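Local coordinates for protein transcriptional regulator, LacI family (Lactobacillus brevis, PDB 3JY6) that probably acts as a LacI-family transcription regulator, binding cis-regulatory DNA, with the crystallised fragment covering its periplasmic-binding-protein-like domain, at residues E24-I29 with G40-A45; S30-S35 with S242-M247. All coordinates share one frame; numbering follows the deposited sequence.

How the interactions relate
Helix 20-34 serves both contacts. In interaction 1 its residues 24-29 face strand 39-44, outermost within this chain; in interaction 2 the following residues, 30-35, lie beside helix 236-251. The two centres are about 11 Å apart, and the sites touch directly: I29 O is 3.7 Å from A244 CB, and G40 N is 3.8 Å from L33 CD1. The helix thus packs on the next strand of its own beta-alpha-beta unit, while its later turns meet a helix more than 200 residues on. Both sites reach the second subunit: at interaction 1 through backbone hydrogen bonds from L42 and a K27 salt bridge to its D44, at interaction 2 through S30 and E34 packing on its R51.

Interaction 1. Residues E24-I29 with G40-A45; sequences ELFKGI and GVLFDA
Helix 24-29 and strand 40-44 run nearly antiparallel, at 163°, their short axes approaching to 8.9 Å, with F26 and L42 nearest each other along the backbones. F26 CG stands anti to the backbone N (chi1 -174°), which carries the ring from the helix to the strand. L42 covers one face: its CB lies 3.8 Å from the centroid of the F26 ring and only 12° off the ring normal, a CH-pi contact almost over the centre. The two methyl branches of L42 reach back toward the root of the phenyl group, CD2 lying 4.0 Å from F26 CG. Strand 39-44 follows helix 20-34 in a right-handed beta-alpha-beta crossover from strand 9-14, the repeating unit of the Rossmann-like periplasmic-binding-protein fold, and the ring fills the layer between helix and sheet. At its far end the ring meets backbone, with F26 CZ 3.4 Å from G40 O, which lies at the edge near the ring plane. A side chain on G40 would point into this ring, so the glycine lets it settle close to the strand. Replacing this phenylalanine by alanine takes away the ring and is likely to leave L42 CB and the G40 backbone without their partner. I17 of the neighbouring subunit also packs on F26, while the side chain of I29 touches V12 of strand 9-14.

Interaction 2. Residues S30-S35 with S242-M247; sequences SSILES and SSAEIM
I32 meets A244 and E245 with different parts of its branched side chain. Its CB sits 3.6 Å from A244 CB, where the backbones come nearest and the small methyl allows close approach; the short helix axes are 8.3 Å apart. The I32 CG2 branch, anti to the backbone N, extends past that methyl to lie 3.7 Å from E245 CD. E245 crosses I32 at about a right angle: its chain folds at chi2 (-76°), so that the carboxylate comes over the isoleucine although its CB does not aim at the neighbouring helix. E245 OE2 touches I32 CD1 at 3.5 Å, a van der Waals contact only; E245 is the exposed member of the pair. On another flank L33 brings its branch point toward the same alanine, L33 CG to A244 CB measuring 4.2 Å, and its side chain also touches I10 of strand 9-14. A244 CB therefore meets two consecutive residues of helix 20-34. Close to I32, the S35 hydroxyl donates a 2.6 Å hydrogen bond from OG to I32 O, in the carbonyl plane. L248, one residue beyond the segment, adds to the packing of both I32 and L33. The helices run in the same general direction, 29° apart, as neighbours in the helical layer over the parallel sheet of a periplasmic-binding-protein-like alpha/beta fold.

Interaction 1. Residues E24-I29 with G40-A45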
ATOM      1  N   GLU A  24       0.514  -5.353   4.910  1.00 12.44           N
ATOM      2  CA  GLU A  24      -0.396  -6.146   5.748  1.00 14.21           C
ATOM      3  C   GLU A  24       0.451  -7.140   6.516  1.00 13.60           C
ATOM      4  O   GLU A  24       0.198  -7.416   7.689  1.00 15.80           O
ATOM      5  CB  GLU A  24      -1.425  -6.945   4.916  1.00 14.27           C
ATOM      6  CG  GLU A  24      -2.695  -6.198   4.578  1.00 19.46           C
ATOM      7  CD  GLU A  24      -3.471  -5.831   5.824  1.00 20.65           C
ATOM      8  OE1 GLU A  24      -4.001  -6.743   6.492  1.00 23.63           O
ATOM      9  OE2 GLU A  24      -3.541  -4.631   6.159  1.00 20.71           O
ATOM     10  N   LEU A  25       1.426  -7.719   5.824  1.00 12.19           N
ATOM     11  CA  LEU A  25       2.325  -8.682   6.449  1.00 12.19           C
ATOM     12  C   LEU A  25       2.867  -8.017   7.701  1.00 10.33           C
ATOM     13  O   LEU A  25       2.808  -8.583   8.793  1.00  9.90           O
ATOM     14  CB  LEU A  25       3.494  -9.021   5.523  1.00 12.71           C
ATOM     15  CG  LEU A  25       4.339 -10.201   5.976  1.00 15.32           C
ATOM     16  CD1 LEU A  25       3.594 -11.466   5.625  1.00 18.93           C
ATOM     17  CD2 LEU A  25       5.680 -10.192   5.280  1.00 18.96           C
ATOM     18  N   PHE A  26       3.388  -6.807   7.528  1.00  9.38           N
ATOM     19  CA  PHE A  26       3.937  -6.041   8.642  1.00 11.67           C
ATOM     20  C   PHE A  26       2.925  -5.783   9.758  1.00 11.32           C
ATOM     21  O   PHE A  26       3.278  -5.818  10.941  1.00  9.16           O
ATOM     22  CB  PHE A  26       4.482  -4.705   8.167  1.00  9.01           C
ATOM     23  CG  PHE A  26       5.194  -3.933   9.241  1.00 10.51           C
ATOM     24  CD1 PHE A  26       6.406  -4.392   9.772  1.00 10.27           C
ATOM     25  CD2 PHE A  26       4.661  -2.741   9.720  1.00 12.08           C
ATOM     26  CE1 PHE A  26       7.084  -3.665  10.771  1.00 13.21           C
ATOM     27  CE2 PHE A  26       5.327  -2.006  10.715  1.00 15.53           C
ATOM     28  CZ  PHE A  26       6.547  -2.471  11.242  1.00 13.95           C
ATOM     29  N   LYS A  27       1.682  -5.484   9.387  1.00 11.69           N
ATOM     30  CA  LYS A  27       0.649  -5.264  10.391  1.00 12.07           C
ATOM     31  C   LYS A  27       0.462  -6.532  11.221  1.00 10.84           C
ATOM     32  O   LYS A  27       0.249  -6.461  12.425  1.00 13.99           O
ATOM     33  CB  LYS A  27      -0.674  -4.890   9.725  1.00 14.50           C
ATOM     34  CG  LYS A  27      -0.782  -3.431   9.331  1.00 12.46           C
ATOM     35  CD  LYS A  27      -2.154  -3.152   8.732  1.00 16.58           C
ATOM     36  CE  LYS A  27      -2.241  -1.750   8.190  1.00 13.13           C
ATOM     37  NZ  LYS A  27      -2.098  -0.745   9.271  1.00 13.59           N
ATOM     38  N   GLY A  28       0.534  -7.690  10.569  1.00 10.98           N
ATOM     39  CA  GLY A  28       0.391  -8.956  11.271  1.00 12.69           C
ATOM     40  C   GLY A  28       1.526  -9.156  12.266  1.00 14.59           C
ATOM     41  O   GLY A  28       1.311  -9.548  13.411  1.00 14.41           O
ATOM     42  N   ILE A  29       2.741  -8.868  11.818  1.00 15.24           N
ATOM     43  CA  ILE A  29       3.937  -9.004  12.640  1.00 17.12           C
ATOM     44  C   ILE A  29       3.891  -8.090  13.863  1.00 17.60           C
ATOM     45  O   ILE A  29       4.270  -8.492  14.957  1.00 17.05           O
ATOM     46  CB  ILE A  29       5.204  -8.660  11.809  1.00 17.86           C
ATOM     47  CG1 ILE A  29       5.472  -9.774  10.797  1.00 17.71           C
ATOM     48  CG2 ILE A  29       6.416  -8.440  12.726  1.00 17.55           C
ATOM     49  CD1 ILE A  29       6.469  -9.385   9.750  1.00 23.39           C
ATOM     50  N   GLY A  40       8.070  -4.142  15.800  1.00 16.04           N
ATOM     51  CA  GLY A  40       8.430  -4.400  14.420  1.00 13.69           C
ATOM     52  C   GLY A  40       8.898  -3.105  13.779  1.00 14.78           C
ATOM     53  O   GLY A  40       8.352  -2.030  14.037  1.00 16.54           O
ATOM     54  N   VAL A  41       9.931  -3.210  12.956  1.00 13.89           N
ATOM     55  CA  VAL A  41      10.492  -2.075  12.254  1.00 13.72           C
ATOM     56  C   VAL A  41      10.475  -2.470  10.779  1.00 14.59           C
ATOM     57  O   VAL A  41      11.007  -3.521  10.418  1.00 14.23           O
ATOM     58  CB  VAL A  41      11.944  -1.831  12.698  1.00 15.41           C
ATOM     59  CG1 VAL A  41      12.550  -0.735  11.865  1.00 14.53           C
ATOM     60  CG2 VAL A  41      11.996  -1.470  14.198  1.00 17.34           C
ATOM     61  N   LEU A  42       9.892  -1.627   9.929  1.00 12.75           N
ATOM     62  CA  LEU A  42       9.792  -1.946   8.508  1.00 14.19           C
ATOM     63  C   LEU A  42      10.885  -1.360   7.620  1.00 14.09           C
ATOM     64  O   LEU A  42      11.182  -0.158   7.662  1.00 11.69           O
ATOM     65  CB  LEU A  42       8.410  -1.537   7.981  1.00 15.03           C
ATOM     66  CG  LEU A  42       7.999  -1.942   6.552  1.00 16.78           C
ATOM     67  CD1 LEU A  42       8.149  -3.448   6.332  1.00 15.40           C
ATOM     68  CD2 LEU A  42       6.528  -1.554   6.348  1.00 16.46           C
ATOM     69  N   PHE A  43      11.480  -2.235   6.818  1.00 12.84           N
ATOM     70  CA  PHE A  43      12.538  -1.860   5.891  1.00 15.46           C
ATOM     71  C   PHE A  43      12.027  -2.207   4.496  1.00 15.91           C
ATOM     72  O   PHE A  43      11.425  -3.268   4.294  1.00 13.77           O
ATOM     73  CB  PHE A  43      13.818  -2.664   6.176  1.00 16.13           C
ATOM     74  CG  PHE A  43      14.534  -2.256   7.439  1.00 16.51           C
ATOM     75  CD1 PHE A  43      15.523  -1.278   7.412  1.00 18.55           C
ATOM     76  CD2 PHE A  43      14.198  -2.835   8.661  1.00 15.03           C
ATOM     77  CE1 PHE A  43      16.170  -0.876   8.587  1.00 18.33           C
ATOM     78  CE2 PHE A  43      14.835  -2.441   9.838  1.00 16.62           C
ATOM     79  CZ  PHE A  43      15.823  -1.457   9.800  1.00 17.31           C
ATOM     80  N   ASP A  44      12.296  -1.322   3.539  1.00 15.14           N
ATOM     81  CA  ASP A  44      11.857  -1.490   2.158  1.00 14.99           C
ATOM     82  C   ASP A  44      13.028  -1.844   1.223  1.00 15.69           C
ATOM     83  O   ASP A  44      13.905  -1.026   0.972  1.00 14.52           O
ATOM     84  CB  ASP A  44      11.161  -0.189   1.717  1.00 16.04           C
ATOM     85  CG  ASP A  44      10.790  -0.169   0.247  1.00 17.53           C
ATOM     86  OD1 ASP A  44      10.388  -1.218  -0.305  1.00 17.09           O
ATOM     87  OD2 ASP A  44      10.885   0.929  -0.350  1.00 21.08           O
ATOM     88  N   ALA A  45      13.039  -3.073   0.718  1.00 16.80           N
ATOM     89  CA  ALA A  45      14.099  -3.504  -0.192  1.00 19.00           C
ATOM     90  C   ALA A  45      13.949  -2.782  -1.540  1.00 20.38           C
ATOM     91  O   ALA A  45      14.891  -2.726  -2.341  1.00 20.43           O
ATOM     92  CB  ALA A  45      14.053  -5.011  -0.373  1.00 16.32           C
TER

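Interaction 2. Residues S30-S35 with S242-M247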
ATOM      1  N   SER A  30       3.426  -6.860  13.656  1.00 17.87           N
ATOM      2  CA  SER A  30       3.348  -5.875  14.722  0.50 17.43           C
ATOM      3  C   SER A  30       2.339  -6.199  15.805  1.00 18.56           C
ATOM      4  O   SER A  30       2.610  -5.946  16.973  1.00 20.06           O
ATOM      5  CB  SER A  30       3.061  -4.489  14.140  0.50 16.56           C
ATOM      6  OG  SER A  30       4.178  -4.025  13.401  0.50 14.55           O
ATOM      7  N   SER A  31       1.186  -6.759  15.441  1.00 19.74           N
ATOM      8  CA  SER A  31       0.183  -7.092  16.451  1.00 21.07           C
ATOM      9  C   SER A  31       0.626  -8.256  17.346  1.00 21.48           C
ATOM     10  O   SER A  31       0.260  -8.305  18.521  1.00 22.93           O
ATOM     11  CB  SER A  31      -1.163  -7.436  15.811  1.00 19.66           C
ATOM     12  OG  SER A  31      -1.145  -8.738  15.267  1.00 26.48           O
ATOM     13  N   ILE A  32       1.394  -9.198  16.800  1.00 20.09           N
ATOM     14  CA  ILE A  32       1.868 -10.318  17.615  1.00 18.57           C
ATOM     15  C   ILE A  32       3.064  -9.892  18.465  1.00 18.97           C
ATOM     16  O   ILE A  32       3.101 -10.158  19.671  1.00 20.13           O
ATOM     17  CB  ILE A  32       2.272 -11.544  16.745  1.00 19.15           C
ATOM     18  CG1 ILE A  32       1.033 -12.127  16.069  1.00 18.24           C
ATOM     19  CG2 ILE A  32       2.927 -12.632  17.617  1.00 17.21           C
ATOM     20  CD1 ILE A  32      -0.069 -12.567  17.038  1.00 18.33           C
ATOM     21  N   LEU A  33       4.030  -9.212  17.848  1.00 16.72           N
ATOM     22  CA  LEU A  33       5.218  -8.770  18.579  1.00 18.69           C
ATOM     23  C   LEU A  33       4.907  -7.838  19.763  1.00 21.22           C
ATOM     24  O   LEU A  33       5.639  -7.813  20.756  1.00 19.52           O
ATOM     25  CB  LEU A  33       6.198  -8.073  17.640  1.00 16.95           C
ATOM     26  CG  LEU A  33       6.960  -8.871  16.584  1.00 17.09           C
ATOM     27  CD1 LEU A  33       7.953  -7.928  15.892  1.00 13.97           C
ATOM     28  CD2 LEU A  33       7.696 -10.055  17.225  1.00 14.03           C
ATOM     29  N   GLU A  34       3.817  -7.089  19.653  1.00 22.80           N
ATOM     30  CA  GLU A  34       3.405  -6.151  20.692  1.00 25.20           C
ATOM     31  C   GLU A  34       3.045  -6.865  21.991  1.00 25.02           C
ATOM     32  O   GLU A  34       3.333  -6.378  23.073  1.00 24.00           O
ATOM     33  CB  GLU A  34       2.203  -5.330  20.200  1.00 27.75           C
ATOM     34  CG  GLU A  34       1.739  -4.205  21.127  1.00 32.51           C
ATOM     35  CD  GLU A  34       1.097  -4.707  22.425  1.00 37.52           C
ATOM     36  OE1 GLU A  34       0.160  -5.538  22.365  1.00 37.11           O
ATOM     37  OE2 GLU A  34       1.528  -4.258  23.514  1.00 38.96           O
ATOM     38  N   SER A  35       2.420  -8.028  21.876  1.00 26.66           N
ATOM     39  CA  SER A  35       2.009  -8.778  23.052  1.00 27.75           C
ATOM     40  C   SER A  35       3.174  -9.101  23.975  1.00 27.61           C
ATOM     41  O   SER A  35       2.963  -9.516  25.109  1.00 27.86           O
ATOM     42  CB  SER A  35       1.312 -10.077  22.645  1.00 27.81           C
ATOM     43  OG  SER A  35       2.218 -10.968  22.013  1.00 30.22           O
ATOM     44  N   SER A 242       1.893 -15.189  11.939  1.00 12.99           N
ATOM     45  CA  SER A 242       2.435 -16.517  12.169  1.00 12.40           C
ATOM     46  C   SER A 242       3.951 -16.448  12.200  1.00 11.82           C
ATOM     47  O   SER A 242       4.601 -17.136  12.998  1.00 11.47           O
ATOM     48  CB  SER A 242       1.978 -17.476  11.069  1.00 13.13           C
ATOM     49  OG  SER A 242       0.568 -17.499  11.016  1.00 15.07           O
ATOM     50  N   SER A 243       4.520 -15.618  11.336  1.00 11.36           N
ATOM     51  CA  SER A 243       5.970 -15.488  11.301  1.00 14.10           C
ATOM     52  C   SER A 243       6.462 -14.799  12.565  1.00 15.45           C
ATOM     53  O   SER A 243       7.591 -15.058  13.018  1.00 14.76           O
ATOM     54  CB  SER A 243       6.442 -14.726  10.056  1.00 11.59           C
ATOM     55  OG  SER A 243       6.212 -13.338  10.149  1.00 15.68           O
ATOM     56  N   ALA A 244       5.619 -13.929  13.134  1.00 15.05           N
ATOM     57  CA  ALA A 244       5.978 -13.237  14.373  1.00 15.57           C
ATOM     58  C   ALA A 244       5.877 -14.214  15.554  1.00 15.95           C
ATOM     59  O   ALA A 244       6.632 -14.112  16.521  1.00 16.36           O
ATOM     60  CB  ALA A 244       5.069 -12.039  14.610  1.00 16.00           C
ATOM     61  N   GLU A 245       4.941 -15.153  15.483  1.00 16.58           N
ATOM     62  CA  GLU A 245       4.791 -16.147  16.546  1.00 19.16           C
ATOM     63  C   GLU A 245       6.042 -17.027  16.595  1.00 18.17           C
ATOM     64  O   GLU A 245       6.532 -17.385  17.665  1.00 17.41           O
ATOM     65  CB  GLU A 245       3.550 -17.018  16.309  1.00 21.88           C
ATOM     66  CG  GLU A 245       2.220 -16.310  16.579  1.00 26.88           C
ATOM     67  CD  GLU A 245       1.915 -16.169  18.064  1.00 29.97           C
ATOM     68  OE1 GLU A 245       2.795 -16.498  18.886  1.00 29.90           O
ATOM     69  OE2 GLU A 245       0.792 -15.723  18.410  1.00 33.61           O
ATOM     70  N   ILE A 246       6.566 -17.361  15.425  1.00 15.19           N
ATOM     71  CA  ILE A 246       7.762 -18.185  15.346  1.00 14.90           C
ATOM     72  C   ILE A 246       8.949 -17.394  15.910  1.00 14.80           C
ATOM     73  O   ILE A 246       9.750 -17.918  16.678  1.00 12.91           O
ATOM     74  CB  ILE A 246       8.043 -18.594  13.870  1.00 15.06           C
ATOM     75  CG1 ILE A 246       6.933 -19.530  13.365  1.00 14.85           C
ATOM     76  CG2 ILE A 246       9.390 -19.266  13.769  1.00 14.08           C
ATOM     77  CD1 ILE A 246       7.053 -19.897  11.896  1.00 11.11           C
ATOM     78  N   MET A 247       9.044 -16.120  15.535  1.00 13.28           N
ATOM     79  CA  MET A 247      10.133 -15.274  16.009  1.00 14.63           C
ATOM     80  C   MET A 247      10.155 -15.215  17.533  1.00 15.80           C
ATOM     81  O   MET A 247      11.203 -15.379  18.155  1.00 19.24           O
ATOM     82  CB  MET A 247       9.999 -13.861  15.424  1.00 13.74           C
ATOM     83  CG  MET A 247      11.022 -12.804  15.934  1.00 14.11           C
ATOM     84  SD  MET A 247      12.742 -13.237  15.620  1.00 12.97           S
ATOM     85  CE  MET A 247      13.534 -12.309  16.532  1.00 19.20           C
TER